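Local coordinates for protein isomaltodextranase (Arthrobacter globiformis, PDB 5AWO) that hydrolyses alpha-1,6-glucosidic linkages of dextran-like polysaccharides, removing successive isomaltose units from the non-reducing chain ends, at residues 203-208 / 220-226; 313-319 / 341-347; 377-381 / 488-492. All coordinates share one frame; numbering follows the deposited sequence.

Contact 1. Residues 203-208 / 220-226; sequences LSWYED and PHGRANY
Tyr-206 and His-221 lie with their rings nearly parallel, the planes 4° apart, but slid so far that they barely overlap. His-221 CB lies over one face of the Tyr-206 ring, 3.7 Å from its centroid in a CH-pi contact. In this position His-221 ND1 donates to Tyr-206 O at 2.8 Å. This bond runs in the imidazole plane and uses a lone pair of the oxygen. His-221 NE2 bonds Asp-158, so both ring nitrogens are held, which should limit turning of the imidazole. Tyr-206 OH lies 3.4 Å from Asn-225 CB. Glu-207 reaches over the Tyr-226 ring, its carboxylate stacked at 19° to the ring plane. CG of Glu-207 is anti to the backbone N (chi1 -178°) and the chain runs extended beyond it, which carries OE2 to Arg-223 NH1 at 3.0 Å. Carboxylate and guanidinium are nearly coplanar in this salt bridge. Helix 203-208 follows a barrel strand of this GH27 TIM barrel, and the chain then returns to start helix 223-237. Gly-222 is the N-cap of that helix. Its N and that of His-221 both bond Glu-207 O, at 2.9 and 3.1 Å respectively. Leu-203 CB packs on Tyr-226 CE1 at 4.1 Å, and the Tyr-226 hydroxyl bonds Glu-257. The Leu-203 side chain lies about 6 Å from that of Asp-201, probably the catalytic nucleophile.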
loop_
_atom_site.group_PDB
_atom_site.type_symbol
_atom_site.label_atom_id
_atom_site.label_comp_id
_atom_site.label_asym_id
_atom_site.label_seq_id
_atom_site.Cartn_x
_atom_site.Cartn_y
_atom_site.Cartn_z
ATOM N N LEU A 203 10.693 -11.607 -5.269
ATOM C CA LEU A 203 10.960 -11.878 -3.863
ATOM C C LEU A 203 10.732 -13.341 -3.485
ATOM O O LEU A 203 11.550 -13.962 -2.803
ATOM C CB LEU A 203 10.096 -10.957 -3.003
ATOM C CG LEU A 203 10.546 -9.507 -3.018
ATOM C CD1 LEU A 203 9.461 -8.624 -2.422
ATOM C CD2 LEU A 203 11.866 -9.343 -2.276
ATOM N N SER A 204 9.613 -13.888 -3.927
ATOM C CA SER A 204 9.227 -15.249 -3.598
ATOM C C SER A 204 10.193 -16.247 -4.205
ATOM O O SER A 204 10.500 -17.288 -3.610
ATOM C CB SER A 204 7.789 -15.515 -4.058
ATOM O OG SER A 204 7.579 -15.216 -5.444
ATOM N N TRP A 205 10.712 -15.922 -5.386
ATOM C CA TRP A 205 11.708 -16.797 -6.015
ATOM C C TRP A 205 13.018 -16.845 -5.219
ATOM O O TRP A 205 13.579 -17.933 -5.038
ATOM C CB TRP A 205 11.962 -16.395 -7.455
ATOM C CG TRP A 205 10.806 -16.593 -8.396
ATOM C CD1 TRP A 205 9.481 -16.677 -8.086
ATOM C CD2 TRP A 205 10.895 -16.743 -9.826
ATOM N NE1 TRP A 205 8.746 -16.863 -9.235
ATOM C CE2 TRP A 205 9.581 -16.902 -10.314
ATOM C CE3 TRP A 205 11.956 -16.766 -10.738
ATOM C CZ2 TRP A 205 9.302 -17.077 -11.675
ATOM C CZ3 TRP A 205 11.680 -16.947 -12.092
ATOM C CH2 TRP A 205 10.362 -17.102 -12.547
ATOM N N TYR A 206 13.477 -15.705 -4.723
ATOM C CA TYR A 206 14.579 -15.712 -3.719
ATOM C C TYR A 206 14.224 -16.556 -2.484
ATOM O O TYR A 206 14.995 -17.423 -2.065
ATOM C CB TYR A 206 14.931 -14.283 -3.290
ATOM C CG TYR A 206 15.912 -14.273 -2.144
ATOM C CD1 TYR A 206 17.273 -14.438 -2.382
ATOM C CD2 TYR A 206 15.489 -14.128 -0.835
ATOM C CE1 TYR A 206 18.170 -14.468 -1.335
ATOM C CE2 TYR A 206 16.385 -14.163 0.213
ATOM C CZ TYR A 206 17.728 -14.338 -0.050
ATOM O OH TYR A 206 18.587 -14.362 1.047
ATOM N N GLU A 207 13.072 -16.303 -1.895
ATOM C CA GLU A 207 12.732 -16.889 -0.585
ATOM C C GLU A 207 12.684 -18.415 -0.592
ATOM O O GLU A 207 13.369 -19.066 0.236
ATOM C CB GLU A 207 11.411 -16.319 -0.062
ATOM C CG GLU A 207 11.037 -16.855 1.320
ATOM C CD GLU A 207 9.864 -16.186 1.988
ATOM O OE1 GLU A 207 9.053 -15.503 1.313
ATOM O OE2 GLU A 207 9.739 -16.371 3.231
ATOM N N ASP A 208 11.881 -18.992 -1.479
ATOM C CA ASP A 208 11.807 -20.463 -1.499
ATOM C C ASP A 208 12.008 -21.114 -2.868
ATOM O O ASP A 208 11.888 -22.321 -2.993
ATOM C CB ASP A 208 10.548 -20.965 -0.772
ATOM C CG ASP A 208 9.304 -20.734 -1.547
ATOM O OD1 ASP A 208 9.406 -20.158 -2.644
ATOM O OD2 ASP A 208 8.238 -21.132 -1.029
ATOM N N PRO A 220 16.190 -22.280 -3.055
ATOM C CA PRO A 220 15.606 -21.530 -1.965
ATOM C C PRO A 220 16.691 -20.838 -1.127
ATOM O O PRO A 220 17.829 -21.325 -1.076
ATOM C CB PRO A 220 14.891 -22.604 -1.146
ATOM C CG PRO A 220 15.761 -23.796 -1.328
ATOM C CD PRO A 220 16.255 -23.725 -2.735
ATOM N N HIS A 221 16.335 -19.774 -0.432
ATOM C CA HIS A 221 17.273 -19.122 0.503
ATOM C C HIS A 221 16.810 -19.053 1.933
ATOM O O HIS A 221 17.603 -18.711 2.816
ATOM C CB HIS A 221 17.704 -17.770 -0.058
ATOM C CG HIS A 221 18.395 -17.922 -1.363
ATOM N ND1 HIS A 221 17.716 -18.029 -2.553
ATOM C CD2 HIS A 221 19.698 -18.160 -1.657
ATOM C CE1 HIS A 221 18.573 -18.257 -3.531
ATOM N NE2 HIS A 221 19.788 -18.348 -3.009
ATOM N N GLY A 222 15.540 -19.417 2.176
ATOM C CA GLY A 222 15.027 -19.597 3.525
ATOM C C GLY A 222 14.425 -18.357 4.152
ATOM O O GLY A 222 14.706 -17.215 3.751
ATOM N N ARG A 223 13.664 -18.600 5.206
ATOM C CA ARG A 223 12.881 -17.568 5.853
ATOM C C ARG A 223 13.735 -16.553 6.603
ATOM O O ARG A 223 13.508 -15.347 6.528
ATOM C CB ARG A 223 11.892 -18.237 6.816
ATOM C CG ARG A 223 10.954 -17.284 7.510
ATOM C CD ARG A 223 10.054 -16.614 6.510
ATOM N NE ARG A 223 9.104 -15.746 7.196
ATOM C CZ ARG A 223 8.294 -14.885 6.592
ATOM N NH1 ARG A 223 8.320 -14.773 5.273
ATOM N NH2 ARG A 223 7.453 -14.154 7.313
ATOM N N ALA A 224 14.731 -17.026 7.347
ATOM C CA ALA A 224 15.533 -16.113 8.136
ATOM C C ALA A 224 16.325 -15.180 7.221
ATOM O O ALA A 224 16.433 -13.984 7.477
ATOM C CB ALA A 224 16.470 -16.891 9.074
ATOM N N ASN A 225 16.842 -15.724 6.127
ATOM C CA ASN A 225 17.608 -14.926 5.179
ATOM C C ASN A 225 16.738 -13.878 4.481
ATOM O O ASN A 225 17.164 -12.755 4.274
ATOM C CB ASN A 225 18.285 -15.817 4.151
ATOM C CG ASN A 225 19.482 -16.548 4.717
ATOM O OD1 ASN A 225 20.024 -16.156 5.752
ATOM N ND2 ASN A 225 19.886 -17.600 4.051
ATOM N N TYR A 226 15.516 -14.257 4.146
ATOM C CA TYR A 226 14.547 -13.319 3.569
ATOM C C TYR A 226 14.228 -12.181 4.520
ATOM O O TYR A 226 14.247 -11.002 4.137
ATOM C CB TYR A 226 13.273 -14.096 3.242
ATOM C CG TYR A 226 12.155 -13.297 2.600
ATOM C CD1 TYR A 226 12.302 -12.759 1.336
ATOM C CD2 TYR A 226 10.953 -13.122 3.245
ATOM C CE1 TYR A 226 11.279 -12.054 0.741
ATOM C CE2 TYR A 226 9.907 -12.434 2.649
ATOM C CZ TYR A 226 10.071 -11.908 1.400
ATOM O OH TYR A 226 9.036 -11.219 0.776
HETATM O O HOH W 1 6.825 -14.152 2.690
#

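Contact 2. Residues 313-319 / 341-347; sequences LDGDFMR and SPLAIAD
Met-318 and Ile-345 form a single backbone bridge, although regular pairing does not run along the rest of the contact. Met-318 N bonds Ala-344 O at 2.8 Å, and Ala-346 N bonds Met-318 O at 2.9 Å. Between this bridge and Ser-341 a water joins the two segments. It donates to Asp-316 O and Pro-342 O and accepts from Ala-344 N. At the other end, Gly-315 N meets Ser-341 OG at 3.1 Å in an almost straight bond of 178°. The serine hydroxyl in turn donates to Pro-342 O. A chi1 of 179° sets Ser-341 OG on the far side from its own N, where Gly-315 N can meet it.

The side chains fall on two sides. Ala-344 CB sits at the edge of the Phe-317 ring, 3.8 Å from CD1. Ala-346 CB touches Phe-317 CB. On this same side Pro-342 CG rests 3.4 Å from Asp-314 OD1. That oxygen also accepts from Asp-316 N, which makes an Asx turn where the strand ends. On the other side Met-318 bends at chi3 (-76°), and its CE closes on Leu-343 CB at 4.0 Å.

Strands 312-314 and 343-345 are the seventh and eighth of the TIM barrel; the segment following the seventh strand makes the bridge to the eighth that closes it. Asp-314 and Asp-316 form salt bridges with Arg-199 of strand 197-200, and Asp-316 also with Arg-265 of the adjacent strand 263-265. Asp-347 is held by Tyr-359 and by the backbone N of Ala-320 and Ser-321. Met-318 packs outward on Met-332, Met-333 and Met-336 of helix 326-339, while Phe-317 and Ala-344 meet Tyr-40 of strand 39-42.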
loop_
_atom_site.group_PDB
_atom_site.type_symbol
_atom_site.label_atom_id
_atom_site.label_comp_id
_atom_site.label_asym_id
_atom_site.label_seq_id
_atom_site.Cartn_x
_atom_site.Cartn_y
_atom_site.Cartn_z
ATOM N N LEU A 313 -1.448 -1.163 -0.617
ATOM C CA LEU A 313 -1.700 -2.288 -1.519
ATOM C C LEU A 313 -1.544 -1.873 -2.974
ATOM O O LEU A 313 -2.049 -0.846 -3.395
ATOM C CB LEU A 313 -3.088 -2.872 -1.247
ATOM C CG LEU A 313 -3.409 -3.209 0.203
ATOM C CD1 LEU A 313 -4.764 -3.890 0.314
ATOM C CD2 LEU A 313 -2.336 -4.068 0.863
ATOM N N ASP A 314 -0.811 -2.694 -3.716
ATOM C CA ASP A 314 -0.394 -2.395 -5.073
ATOM C C ASP A 314 -1.128 -3.287 -6.051
ATOM O O ASP A 314 -0.882 -4.477 -6.086
ATOM C CB ASP A 314 1.131 -2.578 -5.144
ATOM C CG ASP A 314 1.736 -2.393 -6.534
ATOM O OD1 ASP A 314 1.049 -1.994 -7.478
ATOM O OD2 ASP A 314 2.966 -2.663 -6.650
ATOM N N GLY A 315 -2.022 -2.685 -6.843
ATOM C CA GLY A 315 -2.756 -3.399 -7.879
ATOM C C GLY A 315 -2.088 -3.449 -9.227
ATOM O O GLY A 315 -2.726 -3.794 -10.214
ATOM N N ASP A 316 -0.798 -3.125 -9.280
ATOM C CA ASP A 316 0.038 -3.261 -10.474
ATOM C C ASP A 316 -0.225 -2.159 -11.481
ATOM O O ASP A 316 -0.354 -0.992 -11.069
ATOM C CB ASP A 316 0.019 -4.683 -11.066
ATOM C CG ASP A 316 1.308 -5.018 -11.794
ATOM O OD1 ASP A 316 2.389 -4.697 -11.255
ATOM O OD2 ASP A 316 1.228 -5.678 -12.873
ATOM N N PHE A 317 -0.305 -2.477 -12.772
ATOM C CA PHE A 317 -0.281 -1.471 -13.815
ATOM C C PHE A 317 -1.613 -1.345 -14.506
ATOM O O PHE A 317 -2.298 -2.356 -14.715
ATOM C CB PHE A 317 0.761 -1.828 -14.879
ATOM C CG PHE A 317 2.135 -2.005 -14.320
ATOM C CD1 PHE A 317 2.690 -1.047 -13.481
ATOM C CD2 PHE A 317 2.884 -3.113 -14.634
ATOM C CE1 PHE A 317 3.971 -1.224 -12.940
ATOM C CE2 PHE A 317 4.174 -3.278 -14.117
ATOM C CZ PHE A 317 4.705 -2.347 -13.252
ATOM N N MET A 318 -1.989 -0.099 -14.769
ATOM C CA MET A 318 -3.186 0.216 -15.550
ATOM C C MET A 318 -2.825 0.265 -17.036
ATOM O O MET A 318 -1.955 1.030 -17.451
ATOM C CB MET A 318 -3.806 1.537 -15.093
ATOM C CG MET A 318 -4.349 1.444 -13.692
ATOM S SD MET A 318 -5.209 2.919 -13.150
ATOM C CE MET A 318 -3.821 3.992 -12.824
ATOM N N ARG A 319 -3.527 -0.559 -17.813
ATOM C CA ARG A 319 -3.297 -0.670 -19.255
ATOM C C ARG A 319 -4.642 -0.289 -19.939
ATOM O O ARG A 319 -5.487 -1.135 -20.271
ATOM C CB ARG A 319 -2.820 -2.058 -19.633
ATOM C CG ARG A 319 -1.528 -2.503 -18.931
ATOM C CD ARG A 319 -0.902 -3.738 -19.593
ATOM N NE ARG A 319 -0.459 -3.358 -20.915
ATOM C CZ ARG A 319 -0.315 -4.161 -21.961
ATOM N NH1 ARG A 319 -0.414 -5.483 -21.868
ATOM N NH2 ARG A 319 -0.019 -3.607 -23.123
ATOM N N SER A 341 -4.205 2.469 -3.843
ATOM C CA SER A 341 -3.073 1.911 -4.546
ATOM C C SER A 341 -2.258 2.973 -5.232
ATOM O O SER A 341 -2.761 4.037 -5.571
ATOM C CB SER A 341 -3.616 0.954 -5.623
ATOM O OG SER A 341 -2.626 0.337 -6.434
ATOM N N PRO A 342 -0.997 2.656 -5.551
ATOM C CA PRO A 342 -0.336 3.416 -6.619
ATOM C C PRO A 342 -1.201 3.518 -7.874
ATOM O O PRO A 342 -1.986 2.586 -8.179
ATOM C CB PRO A 342 0.900 2.568 -6.946
ATOM C CG PRO A 342 0.557 1.204 -6.435
ATOM C CD PRO A 342 -0.209 1.469 -5.180
ATOM N N LEU A 343 -1.052 4.629 -8.575
ATOM C CA LEU A 343 -1.745 4.866 -9.842
ATOM C C LEU A 343 -0.662 4.817 -10.885
ATOM O O LEU A 343 0.027 5.814 -11.122
ATOM C CB LEU A 343 -2.499 6.207 -9.816
ATOM C CG LEU A 343 -3.464 6.359 -8.636
ATOM C CD1 LEU A 343 -4.093 7.743 -8.630
ATOM C CD2 LEU A 343 -4.526 5.269 -8.600
ATOM N N ALA A 344 -0.457 3.641 -11.479
ATOM C CA ALA A 344 0.659 3.335 -12.339
ATOM C C ALA A 344 0.169 3.135 -13.767
ATOM O O ALA A 344 -0.395 2.078 -14.110
ATOM C CB ALA A 344 1.369 2.097 -11.826
ATOM N N ILE A 345 0.399 4.144 -14.589
ATOM C CA ILE A 345 0.045 4.072 -16.008
ATOM C C ILE A 345 1.087 3.241 -16.737
ATOM O O ILE A 345 2.287 3.491 -16.571
ATOM C CB ILE A 345 0.045 5.466 -16.647
ATOM C CG1 ILE A 345 -0.962 6.393 -15.967
ATOM C CG2 ILE A 345 -0.306 5.398 -18.134
ATOM C CD1 ILE A 345 -0.808 7.850 -16.350
ATOM N N ALA A 346 0.647 2.255 -17.529
ATOM C CA ALA A 346 1.537 1.502 -18.409
ATOM C C ALA A 346 1.247 1.710 -19.892
ATOM O O ALA A 346 2.023 1.245 -20.721
ATOM C CB ALA A 346 1.558 0.018 -18.077
ATOM N N ASP A 347 0.160 2.386 -20.256
ATOM C CA ASP A 347 0.007 2.766 -21.666
ATOM C C ASP A 347 1.239 3.550 -22.101
ATOM O O ASP A 347 1.665 4.482 -21.410
ATOM C CB ASP A 347 -1.218 3.658 -21.852
ATOM C CG ASP A 347 -2.489 2.968 -21.430
ATOM O OD1 ASP A 347 -2.776 2.914 -20.201
ATOM O OD2 ASP A 347 -3.190 2.471 -22.336
HETATM O O HOH W 2 -2.078 1.313 -10.803
HETATM O O HOH W 3 -0.211 -0.780 -21.924
#

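Contact 3. Residues 377-381 / 488-492; sequences LYRSA and GFNYN
The backbones of 377-381 and 488-492 come closest at Ala-381 and Asn-490, with CA atoms 5.1 Å apart, and side chains carry the contact. Phe-489 lies flat under Tyr-378. Tyr-378 CB stands over the centre of the phenylalanine ring, 3.5 Å from its centroid and 2° off the ring normal. The two side chains run past each other in opposite directions, with Tyr-378 CD2 3.6 Å from Phe-489 CB and the ring planes oblique at 47°. A chi1 of 177° swings the Phe-489 ring away from its own N. Phe-489 CD2 comes to 3.5 Å from Ser-380 O. With an alanine here the ring is gone, and Tyr-378 CB would probably be left facing a gap, with its side chain freer to shift. Farther along, the Tyr-491 ring is covered on one face by Arg-379 O, offset toward the rim at CZ, 3.6 Å away. A water links the same oxygen to Tyr-491 OH. Ala-381 CB rests against Phe-489 O at 3.2 Å.

The contact is packing between two domains. Strand 375-378 belongs to the antiparallel C-terminal beta-sandwich sheet and pairs with 391-392 and 395-399. Strand 488-490 pairs with 501-505 in the carbohydrate-binding module. Trp-483 of that module meets the Tyr-378 ring edge-to-face, and Asn-499 bonds Tyr-378 O. Tyr-378 OH is hydrogen-bonded to Ser-303 OG, just after helix 295-302.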
loop_
_atom_site.group_PDB
_atom_site.type_symbol
_atom_site.label_atom_id
_atom_site.label_comp_id
_atom_site.label_asym_id
_atom_site.label_seq_id
_atom_site.Cartn_x
_atom_site.Cartn_y
_atom_site.Cartn_z
ATOM N N LEU A 377 -16.459 -3.312 2.214
ATOM C CA LEU A 377 -17.365 -3.446 3.349
ATOM C C LEU A 377 -17.130 -4.798 4.034
ATOM O O LEU A 377 -17.272 -5.839 3.427
ATOM C CB LEU A 377 -18.814 -3.347 2.892
ATOM C CG LEU A 377 -19.871 -3.286 3.988
ATOM C CD1 LEU A 377 -19.708 -2.037 4.846
ATOM C CD2 LEU A 377 -21.251 -3.346 3.354
ATOM N N TYR A 378 -16.766 -4.772 5.312
ATOM C CA TYR A 378 -16.600 -6.013 6.066
ATOM C C TYR A 378 -17.961 -6.586 6.443
ATOM O O TYR A 378 -18.848 -5.820 6.852
ATOM C CB TYR A 378 -15.714 -5.805 7.308
ATOM C CG TYR A 378 -14.235 -5.919 6.988
ATOM C CD1 TYR A 378 -13.639 -5.102 6.031
ATOM C CD2 TYR A 378 -13.444 -6.886 7.592
ATOM C CE1 TYR A 378 -12.288 -5.201 5.732
ATOM C CE2 TYR A 378 -12.089 -7.001 7.280
ATOM C CZ TYR A 378 -11.528 -6.159 6.330
ATOM O OH TYR A 378 -10.181 -6.296 6.030
ATOM N N ARG A 379 -18.104 -7.885 6.242
ATOM C CA ARG A 379 -19.339 -8.641 6.475
ATOM C C ARG A 379 -19.168 -9.632 7.640
ATOM O O ARG A 379 -20.159 -10.029 8.271
ATOM C CB ARG A 379 -19.807 -9.314 5.175
ATOM C CG ARG A 379 -20.051 -8.280 4.072
ATOM C CD ARG A 379 -20.730 -8.814 2.825
ATOM N NE ARG A 379 -19.859 -9.650 1.997
ATOM C CZ ARG A 379 -20.111 -10.010 0.745
ATOM N NH1 ARG A 379 -21.217 -9.591 0.125
ATOM N NH2 ARG A 379 -19.231 -10.759 0.087
ATOM N N SER A 380 -17.932 -10.034 7.939
ATOM C CA SER A 380 -17.646 -10.860 9.110
ATOM C C SER A 380 -16.174 -10.739 9.470
ATOM O O SER A 380 -15.406 -10.074 8.762
ATOM C CB SER A 380 -18.035 -12.306 8.867
ATOM O OG SER A 380 -17.019 -13.009 8.167
ATOM N N ALA A 381 -15.776 -11.347 10.586
ATOM C CA ALA A 381 -14.395 -11.325 11.050
ATOM C C ALA A 381 -13.488 -12.355 10.383
ATOM O O ALA A 381 -12.266 -12.254 10.488
ATOM C CB ALA A 381 -14.362 -11.546 12.570
ATOM N N GLY A 488 -8.550 -6.034 14.760
ATOM C CA GLY A 488 -9.311 -6.394 13.559
ATOM C C GLY A 488 -10.784 -6.175 13.694
ATOM O O GLY A 488 -11.264 -5.700 14.715
ATOM N N PHE A 489 -11.510 -6.499 12.630
ATOM C CA PHE A 489 -12.937 -6.268 12.574
ATOM C C PHE A 489 -13.757 -7.301 13.320
ATOM O O PHE A 489 -13.523 -8.493 13.197
ATOM C CB PHE A 489 -13.385 -6.312 11.112
ATOM C CG PHE A 489 -14.867 -6.157 10.923
ATOM C CD1 PHE A 489 -15.413 -4.892 10.879
ATOM C CD2 PHE A 489 -15.701 -7.262 10.799
ATOM C CE1 PHE A 489 -16.787 -4.723 10.719
ATOM C CE2 PHE A 489 -17.077 -7.093 10.635
ATOM C CZ PHE A 489 -17.600 -5.821 10.576
ATOM N N ASN A 490 -14.789 -6.852 14.031
ATOM C CA ASN A 490 -15.803 -7.812 14.423
ATOM C C ASN A 490 -17.171 -7.136 14.511
ATOM O O ASN A 490 -17.274 -5.934 14.348
ATOM C CB ASN A 490 -15.435 -8.505 15.755
ATOM C CG ASN A 490 -15.811 -9.967 15.769
ATOM O OD1 ASN A 490 -16.837 -10.355 15.230
ATOM N ND2 ASN A 490 -14.963 -10.804 16.378
ATOM N N TYR A 491 -18.189 -7.949 14.769
ATOM C CA TYR A 491 -19.575 -7.479 14.822
ATOM C C TYR A 491 -20.394 -8.343 15.756
ATOM O O TYR A 491 -21.622 -8.369 15.656
ATOM C CB TYR A 491 -20.209 -7.444 13.417
ATOM C CG TYR A 491 -20.558 -8.783 12.765
ATOM C CD1 TYR A 491 -19.651 -9.840 12.737
ATOM C CD2 TYR A 491 -21.790 -8.977 12.123
ATOM C CE1 TYR A 491 -19.956 -11.047 12.139
ATOM C CE2 TYR A 491 -22.108 -10.197 11.512
ATOM C CZ TYR A 491 -21.173 -11.222 11.506
ATOM O OH TYR A 491 -21.462 -12.437 10.902
ATOM N N ASN A 492 -19.715 -9.021 16.682
ATOM C CA ASN A 492 -20.338 -10.109 17.424
ATOM C C ASN A 492 -20.916 -9.705 18.776
ATOM O O ASN A 492 -21.280 -10.587 19.556
ATOM C CB ASN A 492 -19.387 -11.298 17.550
ATOM C CG ASN A 492 -18.139 -10.990 18.336
ATOM O OD1 ASN A 492 -17.705 -9.836 18.458
ATOM N ND2 ASN A 492 -17.520 -12.052 18.863
HETATM O O HOH W 4 -21.927 -11.837 7.732
#

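In the fold
Along the chain the three contacts come in series, with none nested or crossed. Contact 1 closes the shortest loop, in which the 11 residues between its segments include two short strands. It lies after the fourth barrel strand, 197-200. Contact 2 comes next and spans helix 326-339. It joins the seventh barrel strand to the eighth. Contact 3 bridges 106 intervening residues, rich in strand and without helix, and ties the C-terminal beta sandwich to the carbohydrate-binding module. Contacts 1 and 2 thus belong to the catalytic barrel and contact 3 to the domains that follow. Contacts 2 and 3 approach to about 8 Å between nearest atoms without touching.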